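PDB 6SLL: L-2,4-diaminobutyric acid acetyltransferase from Geobacillus sp., which transfers an acetyl group from acetyl coenzyme A to L-2,4-diaminobutyrate, a step in the biosynthesis of the chemical chaperone ectoine. Local coordinates for residues Met106-Met111 and Leu138-Glu143. Sequence-based numbering, arbitrary orientation.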
ATOM      1  N   MET B 106      -7.114  -2.381 -19.302  1.00  9.89           N
ATOM      2  CA  MET B 106      -7.014  -2.690 -17.900  1.00 10.29           C
ATOM      3  C   MET B 106      -7.868  -1.734 -17.062  1.00  9.99           C
ATOM      4  O   MET B 106      -8.502  -2.141 -16.097  1.00 10.68           O
ATOM      5  CB  MET B 106      -5.559  -2.545 -17.383  1.00  9.79           C
ATOM      6  CG  MET B 106      -4.630  -3.663 -17.818  1.00  9.39           C
ATOM      7  SD  MET B 106      -3.059  -3.699 -16.951  1.00  9.98           S
ATOM      8  CE  MET B 106      -2.335  -2.142 -17.478  1.00  9.76           C
ATOM      9  N   LEU B 107      -7.863  -0.427 -17.424  1.00 10.21           N
ATOM     10  CA  LEU B 107      -8.587   0.554 -16.633  1.00  9.95           C
ATOM     11  C   LEU B 107     -10.067   0.333 -16.801  1.00 10.50           C
ATOM     12  O   LEU B 107     -10.851   0.310 -15.814  1.00 10.59           O
ATOM     13  CB  LEU B 107      -8.188   1.974 -17.077  1.00 10.80           C
ATOM     14  CG  LEU B 107      -8.899   3.136 -16.411  1.00 12.21           C
ATOM     15  CD1 LEU B 107      -8.785   3.073 -14.871  1.00 13.89           C
ATOM     16  CD2 LEU B 107      -8.390   4.466 -16.908  1.00 13.66           C
ATOM     17  N   THR B 108     -10.559   0.128 -18.020  1.00 10.59           N
ATOM     18  CA  THR B 108     -11.980  -0.117 -18.272  1.00 11.36           C
ATOM     19  C   THR B 108     -12.332  -1.416 -17.538  1.00 11.15           C
ATOM     20  O   THR B 108     -13.399  -1.515 -16.843  1.00 12.09           O
ATOM     21  CB  THR B 108     -12.218  -0.281 -19.785  1.00 13.37           C
ATOM     22  OG1 THR B 108     -11.959   0.983 -20.377  1.00 18.01           O
ATOM     23  CG2 THR B 108     -13.622  -0.768 -20.110  1.00 15.99           C
ATOM     24  N   GLY B 109     -11.529  -2.445 -17.648  1.00 10.97           N
ATOM     25  CA  GLY B 109     -11.840  -3.697 -16.977  1.00 12.42           C
ATOM     26  C   GLY B 109     -11.831  -3.588 -15.495  1.00 11.62           C
ATOM     27  O   GLY B 109     -12.717  -4.159 -14.806  1.00 12.33           O
ATOM     28  N   LEU B 110     -10.935  -2.819 -14.895  1.00 11.15           N
ATOM     29  CA  LEU B 110     -10.939  -2.602 -13.477  1.00 11.67           C
ATOM     30  C   LEU B 110     -12.249  -2.014 -13.015  1.00 11.19           C
ATOM     31  O   LEU B 110     -12.831  -2.431 -11.989  1.00 11.35           O
ATOM     32  CB  LEU B 110      -9.788  -1.667 -13.100  1.00 12.11           C
ATOM     33  CG  LEU B 110      -9.685  -1.223 -11.648  1.00 14.00           C
ATOM     34  CD1 LEU B 110      -9.601  -2.449 -10.695  1.00 17.27           C
ATOM     35  CD2 LEU B 110      -8.530  -0.281 -11.480  1.00 17.63           C
ATOM     36  N   MET B 111     -12.789  -1.102 -13.738  1.00 10.53           N
ATOM     37  CA  MET B 111     -13.990  -0.418 -13.324  1.00 11.13           C
ATOM     38  C   MET B 111     -15.239  -1.291 -13.456  1.00 11.47           C
ATOM     39  O   MET B 111     -16.269  -0.945 -12.901  1.00 13.70           O
ATOM     40  CB  MET B 111     -14.173   0.909 -14.048  1.00 11.69           C
ATOM     41  CG  MET B 111     -13.059   1.899 -13.702  1.00 13.37           C
ATOM     42  SD  MET B 111     -12.470   2.068 -12.114  1.00 18.46           S
ATOM     43  CE  MET B 111     -13.874   2.552 -11.700  1.00 11.19           C
ATOM     44  N   LEU B 138      -7.197  11.218 -18.943  1.00 16.54           N
ATOM     45  CA  LEU B 138      -8.064  12.207 -19.484  1.00 17.24           C
ATOM     46  C   LEU B 138      -8.885  11.703 -20.644  1.00 18.51           C
ATOM     47  O   LEU B 138     -10.095  12.027 -20.750  1.00 20.26           O
ATOM     48  CB  LEU B 138      -7.316  13.430 -19.912  1.00 20.99           C
ATOM     49  CG  LEU B 138      -6.574  14.179 -18.798  1.00 22.62           C
ATOM     50  CD1 LEU B 138      -5.782  15.341 -19.387  1.00 28.46           C
ATOM     51  CD2 LEU B 138      -7.576  14.698 -17.736  1.00 26.52           C
ATOM     52  N   GLY B 139      -8.350  10.782 -21.404  1.00 17.84           N
ATOM     53  CA  GLY B 139      -9.135  10.075 -22.476  1.00 18.55           C
ATOM     54  C   GLY B 139     -10.243   9.248 -21.936  1.00 18.32           C
ATOM     55  O   GLY B 139     -11.352   9.160 -22.473  1.00 20.20           O
ATOM     56  N   TYR B 140     -10.018   8.528 -20.831  1.00 17.79           N
ATOM     57  CA  TYR B 140     -11.088   7.762 -20.173  1.00 18.41           C
ATOM     58  C   TYR B 140     -12.214   8.676 -19.766  1.00 18.82           C
ATOM     59  O   TYR B 140     -13.415   8.359 -20.042  1.00 20.66           O
ATOM     60  CB  TYR B 140     -10.468   7.024 -18.965  1.00 17.79           C
ATOM     61  CG  TYR B 140     -11.439   6.118 -18.256  1.00 15.83           C
ATOM     62  CD1 TYR B 140     -11.862   4.971 -18.836  1.00 19.03           C
ATOM     63  CD2 TYR B 140     -11.886   6.389 -17.050  1.00 18.93           C
ATOM     64  CE1 TYR B 140     -12.724   4.128 -18.200  1.00 20.39           C
ATOM     65  CE2 TYR B 140     -12.817   5.612 -16.425  1.00 21.00           C
ATOM     66  CZ  TYR B 140     -13.287   4.437 -16.999  1.00 18.23           C
ATOM     67  OH  TYR B 140     -14.190   3.674 -16.318  1.00 23.88           O
ATOM     68  N   ALA B 141     -11.929   9.780 -19.149  1.00 18.73           N
ATOM     69  CA  ALA B 141     -12.967  10.685 -18.751  1.00 19.96           C
ATOM     70  C   ALA B 141     -13.730  11.255 -19.998  1.00 19.92           C
ATOM     71  O   ALA B 141     -14.939  11.297 -20.048  1.00 20.84           O
ATOM     72  CB  ALA B 141     -12.414  11.791 -17.913  1.00 20.45           C
ATOM     73  N   GLU B 142     -12.971  11.591 -21.029  1.00 19.51           N
ATOM     74  CA  GLU B 142     -13.599  12.070 -22.280  1.00 23.58           C
ATOM     75  C   GLU B 142     -14.561  11.082 -22.832  1.00 22.79           C
ATOM     76  O   GLU B 142     -15.708  11.439 -23.272  1.00 26.26           O
ATOM     77  CB  GLU B 142     -12.552  12.387 -23.273  1.00 26.33           C
ATOM     78  CG  GLU B 142     -11.672  13.604 -22.870  1.00 28.77           C
ATOM     79  CD  GLU B 142     -10.423  13.760 -23.725  1.00 40.65           C
ATOM     80  OE1 GLU B 142      -9.516  14.428 -23.250  1.00 42.05           O
ATOM     81  OE2 GLU B 142     -10.345  13.263 -24.874  1.00 65.57           O
ATOM     82  N   GLU B 143     -14.166   9.814 -22.934  1.00 22.84           N
ATOM     83  CA  GLU B 143     -14.957   8.839 -23.623  1.00 24.79           C
ATOM     84  C   GLU B 143     -16.167   8.541 -22.832  1.00 27.27           C
ATOM     85  O   GLU B 143     -17.184   8.225 -23.440  1.00 27.63           O
ATOM     86  CB  GLU B 143     -14.183   7.539 -23.779  1.00 29.86           C
ATOM     87  CG  GLU B 143     -13.007   7.688 -24.739  1.00 32.60           C
ATOM     88  CD  GLU B 143     -12.433   6.308 -25.175  1.00 50.32           C
ATOM     89  OE1 GLU B 143     -11.200   6.153 -25.065  1.00 34.46           O
ATOM     90  OE2 GLU B 143     -13.313   5.430 -25.522  1.00 68.05           O
TER
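Tyr140 reaches from its helix to Leu107, Thr108 and Met111 and bridges helical segments 106-111 and 138-143, whose axes come within 11.6 Å of each other. Its CB points toward segment 106-111, and with CG anti to the backbone N (chi1 -176°) the ring is carried on to all three residues. At the root, Tyr140 CB lies 3.9 Å from Leu107 CD2. The same methyl comes closest at Tyr140 CG, 3.7 Å from Leu107 CD2, and rests over one face of the ring, shifted from its centre toward the CB end, in a CH-pi contact 26° off the normal. Farther out, Tyr140 CE1 presents the ring edge to Thr108 OG1 at 3.9 Å, a van der Waals contact only; the hydroxyl's hydrogen bond is with Lys104 O, one turn back in its own helix. CZ then passes the Met111 side chain, and the phenol oxygen ends against its aliphatic base, Tyr140 OH standing 3.4 Å from Met111 CG. No hydrogen bond joins the two segments; van der Waals contact round the Tyr140 side chain makes up the interface. Cutting Tyr140 back to alanine removes the ring and is likely to open a gap between the helices, leaving the Leu107 methyl without the face it rests on and Met111 CG without the phenol oxygen. Segments 106-111 and 138-143, on helices 102-112 and 131-144, cross at -58° in this GNAT fold. The first packs through Met106 and Leu110 on strands 69-78 and 85-93, the second through Leu138 and Ala141 on strand 168-173; nearby, Glu143 touches coenzyme A and forms a salt bridge to Lys104 of the first helix.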